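Long-range contacts in multicopper oxidase (Pseudomonas thermotolerans, PDB 6VOW), which probably couples one-electron oxidation of phenolic, laccase-type substrates to the four-electron reduction of dioxygen to water at its copper centres: residues Ala66-Gly76 with Gly148-Arg158; Ile93-Met104 with Phe121-Asp129. All coordinates share one frame; numbering follows the deposited sequence.

Interaction 1: residues Ala66-Gly76 with Gly148-Arg158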
# COMPACT_ATOMS: atom_id res chain seq x y z
N ALA A 66 -1.34 -16.34 0.19
CA ALA A 66 -1.86 -15.10 -0.33
C ALA A 66 -2.92 -14.55 0.60
O ALA A 66 -3.82 -15.25 0.86
CB ALA A 66 -2.40 -15.43 -1.65
N PRO A 67 -2.78 -13.34 1.19
CA PRO A 67 -1.62 -12.48 1.02
C PRO A 67 -0.31 -13.12 1.37
O PRO A 67 -0.25 -13.95 2.23
CB PRO A 67 -1.86 -11.31 2.00
CG PRO A 67 -3.34 -11.31 2.22
CD PRO A 67 -3.79 -12.73 2.07
N GLY A 68 0.72 -12.63 0.72
CA GLY A 68 2.05 -13.20 0.85
C GLY A 68 2.69 -13.11 2.24
O GLY A 68 2.30 -12.33 3.15
N VAL A 69 3.69 -13.92 2.41
CA VAL A 69 4.45 -13.92 3.64
C VAL A 69 4.86 -12.50 4.09
O VAL A 69 5.07 -11.58 3.25
CB VAL A 69 5.73 -14.72 3.40
CG1 VAL A 69 6.83 -13.74 3.03
CG2 VAL A 69 6.06 -15.55 4.62
N GLU A 70 4.93 -12.31 5.41
CA GLU A 70 5.37 -11.01 5.95
C GLU A 70 6.92 -10.83 5.82
O GLU A 70 7.64 -11.61 6.23
CB GLU A 70 4.84 -10.65 7.38
CG GLU A 70 5.08 -9.13 7.64
CD GLU A 70 4.43 -8.53 8.91
OE1 GLU A 70 5.21 -8.16 9.79
OE2 GLU A 70 3.18 -8.35 9.05
N LEU A 71 7.37 -9.84 5.10
CA LEU A 71 8.81 -9.54 5.14
C LEU A 71 9.13 -8.53 6.25
O LEU A 71 8.42 -7.46 6.40
CB LEU A 71 9.30 -9.05 3.80
CG LEU A 71 9.86 -10.06 2.80
CD1 LEU A 71 9.02 -11.19 2.52
CD2 LEU A 71 10.10 -9.37 1.48
N ARG A 72 10.14 -8.83 7.06
CA ARG A 72 10.56 -7.80 8.09
C ARG A 72 11.97 -7.35 7.85
O ARG A 72 12.83 -8.20 7.50
CB ARG A 72 10.63 -8.32 9.50
CG ARG A 72 9.47 -9.06 10.01
CD ARG A 72 8.35 -8.15 10.35
NE ARG A 72 8.54 -7.47 11.61
CZ ARG A 72 7.54 -7.14 12.43
NH1 ARG A 72 6.24 -7.41 12.20
NH2 ARG A 72 7.86 -6.52 13.51
N CYS A 73 12.18 -6.04 8.01
CA CYS A 73 13.50 -5.47 8.07
C CYS A 73 13.55 -4.50 9.25
O CYS A 73 12.60 -4.40 10.06
CB CYS A 73 13.86 -4.76 6.78
SG CYS A 73 15.71 -4.50 6.48
N ARG A 74 14.68 -3.83 9.43
CA ARG A 74 14.86 -2.93 10.57
C ARG A 74 15.40 -1.76 9.92
O ARG A 74 16.13 -1.93 8.93
CB ARG A 74 15.88 -3.57 11.56
CG ARG A 74 16.60 -2.66 12.54
CD ARG A 74 16.00 -2.76 13.91
NE ARG A 74 15.87 -4.16 14.31
CZ ARG A 74 15.04 -4.61 15.25
NH1 ARG A 74 14.21 -3.79 15.89
NH2 ARG A 74 15.01 -5.90 15.54
N GLN A 75 14.99 -0.58 10.39
CA GLN A 75 15.38 0.66 9.79
C GLN A 75 16.87 0.85 9.86
O GLN A 75 17.43 0.70 10.92
CB GLN A 75 14.70 1.79 10.57
CG GLN A 75 14.97 3.19 10.08
CD GLN A 75 14.21 4.17 10.90
OE1 GLN A 75 13.90 3.90 12.05
NE2 GLN A 75 13.89 5.31 10.32
N GLY A 76 17.47 1.20 8.73
CA GLY A 76 18.93 1.39 8.61
C GLY A 76 19.58 0.14 8.07
O GLY A 76 20.68 0.18 7.59
N GLY A 148 -3.51 -12.85 -5.90
CA GLY A 148 -2.91 -13.13 -4.62
C GLY A 148 -1.54 -12.58 -4.44
O GLY A 148 -1.06 -12.68 -3.36
N LEU A 149 -0.90 -12.02 -5.46
CA LEU A 149 0.50 -11.60 -5.34
C LEU A 149 0.58 -10.27 -4.71
O LEU A 149 0.82 -9.30 -5.40
CB LEU A 149 1.25 -11.64 -6.69
CG LEU A 149 1.42 -13.09 -7.15
CD1 LEU A 149 1.61 -13.09 -8.66
CD2 LEU A 149 2.48 -13.94 -6.46
N VAL A 150 0.43 -10.27 -3.37
CA VAL A 150 0.55 -9.13 -2.53
C VAL A 150 1.01 -9.56 -1.16
O VAL A 150 0.60 -10.64 -0.65
CB VAL A 150 -0.74 -8.36 -2.34
CG1 VAL A 150 -1.26 -7.80 -3.61
CG2 VAL A 150 -1.78 -9.14 -1.65
N GLY A 151 1.85 -8.74 -0.55
CA GLY A 151 2.29 -9.08 0.82
C GLY A 151 2.63 -7.87 1.65
O GLY A 151 2.95 -6.82 1.11
N PRO A 152 2.64 -8.00 2.98
CA PRO A 152 3.10 -6.93 3.87
C PRO A 152 4.63 -6.93 4.06
O PRO A 152 5.23 -8.04 4.15
CB PRO A 152 2.39 -7.26 5.22
CG PRO A 152 2.00 -8.66 5.16
CD PRO A 152 2.32 -9.19 3.74
N LEU A 153 5.23 -5.73 4.09
CA LEU A 153 6.64 -5.46 4.52
C LEU A 153 6.70 -4.52 5.70
O LEU A 153 6.22 -3.39 5.61
CB LEU A 153 7.44 -4.84 3.40
CG LEU A 153 8.85 -4.36 3.63
CD1 LEU A 153 9.67 -5.47 4.22
CD2 LEU A 153 9.45 -3.84 2.35
N VAL A 154 7.18 -4.99 6.84
CA VAL A 154 7.40 -4.15 8.04
C VAL A 154 8.86 -3.77 8.16
O VAL A 154 9.71 -4.67 8.17
CB VAL A 154 6.95 -4.87 9.33
CG1 VAL A 154 7.16 -4.01 10.54
CG2 VAL A 154 5.47 -5.23 9.27
N VAL A 155 9.16 -2.47 8.21
CA VAL A 155 10.44 -1.99 8.58
C VAL A 155 10.34 -1.52 10.03
O VAL A 155 9.67 -0.54 10.32
CB VAL A 155 10.93 -0.89 7.61
CG1 VAL A 155 12.35 -0.41 8.00
CG2 VAL A 155 10.96 -1.47 6.16
N GLU A 156 10.92 -2.33 10.96
CA GLU A 156 10.94 -2.03 12.33
C GLU A 156 11.68 -0.68 12.60
O GLU A 156 12.65 -0.29 11.90
CB GLU A 156 11.55 -3.20 13.11
CG GLU A 156 10.61 -4.42 13.10
CD GLU A 156 11.16 -5.69 13.75
OE1 GLU A 156 12.15 -5.51 14.48
OE2 GLU A 156 10.62 -6.83 13.54
N GLU A 157 11.18 0.09 13.56
CA GLU A 157 11.90 1.35 13.99
C GLU A 157 13.35 1.00 14.50
O GLU A 157 13.59 -0.09 15.04
CB GLU A 157 11.18 2.10 15.11
CG GLU A 157 9.81 2.71 14.76
CD GLU A 157 8.72 1.61 14.51
OE1 GLU A 157 8.66 0.52 15.21
OE2 GLU A 157 7.91 1.85 13.60
N ARG A 158 14.28 1.90 14.33
CA ARG A 158 15.65 1.62 14.76
C ARG A 158 15.68 1.47 16.27
O ARG A 158 16.30 0.54 16.80
CB ARG A 158 16.64 2.67 14.29
CG ARG A 158 18.11 2.23 14.57
CD ARG A 158 19.16 2.94 13.76
NE ARG A 158 18.57 4.25 13.55
CZ ARG A 158 18.19 4.78 12.39
NH1 ARG A 158 18.46 4.21 11.24
NH2 ARG A 158 17.59 5.99 12.41
O HOH W 1 12.12 -4.80 17.14
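Glu156 OE2 is gripped twice by one arginine: Arg72 NE donates to its anti lone pair at 2.9 Å, and Arg72 NH2 reaches the same OE2 at 2.8 Å from above the carboxylate plane. The guanidinium and carboxylate planes stand 79° apart, not flat together. Bends at chi2 and chi3 lay the Arg72 chain alongside Val154, whose CG1 lies under the centre of the guanidinium. At the edge of that group, Arg72 NH1 bonds to Glu70 OE1 at 2.7 Å, and Glu166 is a second acidic partner of the same nitrogen; Glu70 OE2 turns to Ser168. Glu156 OE1 sits over the face of the Arg74 guanidinium, 3.0 Å from Arg74 NH1, a purely charge-based pairing that one water bridges. Beneath this network strands 71-74 and 151-156 run parallel, with backbone bonds such as Cys73 N to Val154 O at 2.8 Å. At the far end Gln75 OE1 accepts from Arg158 N, NE2 of the same amide bonds to Glu128 O, and the amide stacks on the Arg158 guanidinium, planes 22° apart. Charge is thus shared along one face of a parallel strand pair at the edge of the cupredoxin-type sheet, and the arginines probably favour ionised carboxylates there.

Interaction 2: residues Ile93-Met104 with Phe121-Asp129. With CU (copper (II) ion), chain C; C2O (Cu-O-Cu linkage), chain B.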
# COMPACT_ATOMS: atom_id res chain seq x y z
N ILE A 93 8.88 -7.58 -8.49
CA ILE A 93 8.41 -7.22 -7.13
C ILE A 93 8.73 -5.80 -6.99
O ILE A 93 9.88 -5.40 -7.14
CB ILE A 93 9.04 -8.01 -5.96
CG1 ILE A 93 8.58 -9.45 -6.06
CG2 ILE A 93 8.50 -7.49 -4.61
CD1 ILE A 93 9.24 -10.41 -5.06
N HIS A 94 7.67 -5.01 -6.85
CA HIS A 94 7.83 -3.61 -6.53
C HIS A 94 7.58 -3.41 -5.04
O HIS A 94 6.70 -4.04 -4.50
CB HIS A 94 6.84 -2.78 -7.35
CG HIS A 94 6.68 -1.38 -6.84
ND1 HIS A 94 7.64 -0.40 -6.97
CD2 HIS A 94 5.63 -0.80 -6.22
CE1 HIS A 94 7.22 0.71 -6.38
NE2 HIS A 94 5.99 0.49 -5.95
N TRP A 95 8.38 -2.56 -4.40
CA TRP A 95 8.44 -2.50 -2.92
C TRP A 95 7.82 -1.17 -2.60
O TRP A 95 8.49 -0.06 -2.64
CB TRP A 95 9.85 -2.65 -2.39
CG TRP A 95 10.47 -3.87 -2.87
CD1 TRP A 95 11.20 -4.02 -4.00
CD2 TRP A 95 10.42 -5.16 -2.25
NE1 TRP A 95 11.59 -5.32 -4.14
CE2 TRP A 95 11.15 -6.05 -3.07
CE3 TRP A 95 9.83 -5.65 -1.08
CZ2 TRP A 95 11.30 -7.42 -2.77
CZ3 TRP A 95 10.00 -7.03 -0.75
CH2 TRP A 95 10.71 -7.90 -1.60
N HIS A 96 6.50 -1.29 -2.40
CA HIS A 96 5.57 -0.12 -2.34
C HIS A 96 5.91 0.69 -1.13
O HIS A 96 5.70 0.25 -0.00
CB HIS A 96 4.07 -0.57 -2.29
CG HIS A 96 3.10 0.60 -2.27
ND1 HIS A 96 2.16 0.83 -3.25
CD2 HIS A 96 2.97 1.63 -1.40
CE1 HIS A 96 1.46 1.91 -2.96
NE2 HIS A 96 1.96 2.42 -1.85
N GLY A 97 6.42 1.89 -1.37
CA GLY A 97 6.65 2.90 -0.37
C GLY A 97 8.15 3.09 -0.02
O GLY A 97 8.54 4.09 0.61
N ILE A 98 8.96 2.13 -0.40
CA ILE A 98 10.37 2.17 -0.08
C ILE A 98 11.05 3.11 -1.02
O ILE A 98 10.94 2.98 -2.20
CB ILE A 98 11.07 0.79 -0.19
CG1 ILE A 98 10.39 -0.27 0.73
CG2 ILE A 98 12.58 0.94 0.15
CD1 ILE A 98 10.33 0.18 2.12
N ARG A 99 11.79 4.06 -0.47
CA ARG A 99 12.70 4.90 -1.25
C ARG A 99 14.00 4.09 -1.45
O ARG A 99 14.84 4.03 -0.62
CB ARG A 99 12.95 6.20 -0.53
CG ARG A 99 11.65 6.84 -0.07
CD ARG A 99 11.92 8.15 0.61
NE ARG A 99 12.47 7.90 1.95
CZ ARG A 99 13.48 8.54 2.50
NH1 ARG A 99 14.14 9.51 1.85
NH2 ARG A 99 13.85 8.20 3.74
N LEU A 100 14.10 3.43 -2.57
CA LEU A 100 15.26 2.66 -2.91
C LEU A 100 15.74 3.15 -4.26
O LEU A 100 15.12 3.99 -4.85
CB LEU A 100 14.87 1.21 -2.99
CG LEU A 100 13.46 0.90 -3.55
CD1 LEU A 100 13.19 1.35 -5.02
CD2 LEU A 100 13.32 -0.60 -3.48
N PRO A 101 16.90 2.67 -4.73
CA PRO A 101 17.38 3.09 -6.04
C PRO A 101 16.52 2.53 -7.13
O PRO A 101 15.99 1.39 -6.99
CB PRO A 101 18.71 2.42 -6.15
CG PRO A 101 19.18 2.46 -4.77
CD PRO A 101 17.97 2.05 -3.97
N LEU A 102 16.51 3.24 -8.24
CA LEU A 102 15.63 2.86 -9.37
C LEU A 102 15.82 1.42 -9.79
O LEU A 102 14.84 0.72 -10.11
CB LEU A 102 15.98 3.67 -10.56
CG LEU A 102 15.00 3.44 -11.76
CD1 LEU A 102 13.58 3.91 -11.49
CD2 LEU A 102 15.55 4.22 -12.92
N GLU A 103 17.05 0.95 -9.79
CA GLU A 103 17.36 -0.45 -10.17
C GLU A 103 16.56 -1.48 -9.38
O GLU A 103 16.41 -2.62 -9.85
CB GLU A 103 18.84 -0.73 -9.97
CG GLU A 103 19.74 0.18 -10.80
CD GLU A 103 20.21 1.45 -10.08
OE1 GLU A 103 19.38 2.25 -9.54
OE2 GLU A 103 21.43 1.69 -10.09
N MET A 104 16.09 -1.10 -8.19
CA MET A 104 15.37 -2.02 -7.38
C MET A 104 13.91 -1.64 -7.38
O MET A 104 13.21 -2.15 -6.62
CB MET A 104 15.98 -2.01 -5.95
CG MET A 104 17.51 -2.34 -5.92
SD MET A 104 17.61 -4.11 -6.20
CE MET A 104 19.30 -4.47 -6.57
N PHE A 121 15.70 -12.85 -9.05
CA PHE A 121 16.22 -11.48 -9.07
C PHE A 121 16.48 -11.19 -7.59
O PHE A 121 15.74 -11.65 -6.69
CB PHE A 121 15.23 -10.45 -9.68
CG PHE A 121 15.82 -9.09 -9.91
CD1 PHE A 121 15.75 -8.11 -8.92
CD2 PHE A 121 16.46 -8.77 -11.15
CE1 PHE A 121 16.25 -6.82 -9.15
CE2 PHE A 121 16.99 -7.47 -11.37
CZ PHE A 121 16.87 -6.50 -10.38
N ASP A 122 17.61 -10.54 -7.36
CA ASP A 122 18.03 -10.25 -6.00
C ASP A 122 17.73 -8.80 -5.76
O ASP A 122 18.43 -7.92 -6.30
CB ASP A 122 19.49 -10.51 -5.88
CG ASP A 122 19.83 -11.94 -5.59
OD1 ASP A 122 19.08 -12.64 -4.89
OD2 ASP A 122 20.91 -12.38 -6.00
N TYR A 123 16.68 -8.55 -4.95
CA TYR A 123 16.36 -7.17 -4.54
C TYR A 123 17.13 -6.94 -3.28
O TYR A 123 16.90 -7.60 -2.31
CB TYR A 123 14.84 -6.91 -4.31
CG TYR A 123 14.01 -7.11 -5.58
CD1 TYR A 123 13.80 -6.09 -6.47
CD2 TYR A 123 13.42 -8.33 -5.86
CE1 TYR A 123 13.06 -6.27 -7.62
CE2 TYR A 123 12.67 -8.54 -7.00
CZ TYR A 123 12.50 -7.51 -7.88
OH TYR A 123 11.81 -7.76 -9.00
N VAL A 124 18.08 -6.00 -3.32
CA VAL A 124 18.83 -5.53 -2.15
C VAL A 124 18.70 -4.04 -2.01
O VAL A 124 19.06 -3.29 -2.95
CB VAL A 124 20.40 -5.70 -2.26
CG1 VAL A 124 20.96 -6.09 -0.91
CG2 VAL A 124 20.83 -6.67 -3.32
N PHE A 125 18.25 -3.58 -0.85
CA PHE A 125 18.22 -2.11 -0.65
C PHE A 125 18.15 -1.88 0.84
O PHE A 125 17.83 -2.80 1.62
CB PHE A 125 17.02 -1.49 -1.35
CG PHE A 125 15.73 -2.21 -1.05
CD1 PHE A 125 15.32 -3.31 -1.81
CD2 PHE A 125 14.90 -1.84 0.04
CE1 PHE A 125 14.12 -3.97 -1.52
CE2 PHE A 125 13.69 -2.51 0.28
CZ PHE A 125 13.31 -3.55 -0.51
N LYS A 126 18.57 -0.70 1.23
CA LYS A 126 18.47 -0.30 2.62
C LYS A 126 17.05 0.25 2.78
O LYS A 126 16.53 0.96 1.89
CB LYS A 126 19.52 0.79 2.99
CG LYS A 126 20.99 0.43 2.81
CD LYS A 126 21.91 1.61 3.20
CE LYS A 126 22.08 1.74 4.70
NZ LYS A 126 22.67 0.50 5.29
N THR A 127 16.45 -0.09 3.92
CA THR A 127 15.21 0.42 4.40
C THR A 127 15.47 1.48 5.46
O THR A 127 15.70 1.13 6.62
CB THR A 127 14.40 -0.75 4.97
OG1 THR A 127 15.15 -1.39 6.01
CG2 THR A 127 14.12 -1.80 3.90
N GLU A 128 15.53 2.74 5.07
CA GLU A 128 15.75 3.85 5.94
C GLU A 128 14.50 4.39 6.63
O GLU A 128 14.66 5.28 7.50
CB GLU A 128 16.40 5.04 5.18
CG GLU A 128 17.72 4.70 4.46
CD GLU A 128 18.93 4.52 5.38
OE1 GLU A 128 18.81 4.63 6.62
OE2 GLU A 128 20.03 4.27 4.88
N ASP A 129 13.30 3.90 6.23
CA ASP A 129 12.03 4.33 6.81
C ASP A 129 11.41 3.18 7.47
O ASP A 129 11.28 2.07 6.89
CB ASP A 129 11.06 4.83 5.77
CG ASP A 129 11.60 6.01 4.98
OD1 ASP A 129 12.39 6.83 5.48
OD2 ASP A 129 11.29 6.10 3.82
CU CU C . 4.83 2.06 -5.50
CU2 C2O B . 1.95 -0.39 -4.92
CU3 C2O B . 3.30 1.41 -8.93
O1 C2O B . 2.53 0.64 -6.90
O HOH W 2 17.24 2.33 -0.17
O HOH W 3 14.76 3.35 2.34
O HOH W 4 11.94 3.73 2.42
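Trp95 joins two edge-to-face pairs at once, giving its edge to one ring and a face to another. Its NE1 stands over the Tyr123 ring, 3.3 Å from Tyr123 CG, with the planes at 67°; the edge of Phe125 meets a face of the indole, Phe125 CZ lying 3.7 Å from Trp95 CG. Phe125 CG is held between its own backbone N and carbonyl carbon (chi1 48°), which raises the ring from the strand toward the indole. Leu100 CD2 covers a face of that ring in a CH-pi contact, 3.8 Å from its centroid, while Ile98 CG2 packs near CD2 and CE2. Tyr123 OH accepts from Ile93 N at 3.0 Å and also pairs with Gln112. Met104 SD lies obliquely beside the Tyr123 ring and takes a weak bond from Val124 N. Beyond the aromatics, Arg99 grips Asp129 side-on, NE to OD2 at 2.9 Å and NH2 to OD1 at 2.7 Å. His94 NE2 binds one copper ion with His391; His96 ND1 binds a copper of the Cu-O-Cu linkage with His136 and His440. The nearly coplanar Arg99-Asp129 pair and waters bridging Arg99 O to Lys126 O thus satisfy polar groups at one end, while apolar ring contacts pack behind the copper-binding strand.

Overall arrangement
Both contacts lie in the N-terminal multicopper oxidase region of the chain, their centres about 12 Å apart, and interaction 2 is nested in the chain between the two segments of interaction 1. Strands 71-74 and 94-96 are the outermost members of one four-stranded sheet, with 151-156 and 131-136 between them; strand 120-126 belongs to the facing sheet, so interaction 2 spans the interior of a cupredoxin-type sandwich. Leu71 and Leu153 of interaction 1 meet Trp95 there. The contacts also touch directly, where Gln75 NE2 probably bonds to Glu128 O and Gly76 N to Thr127 O. One sheet thus combines a charged edge with the strand that supplies two copper-binding histidines.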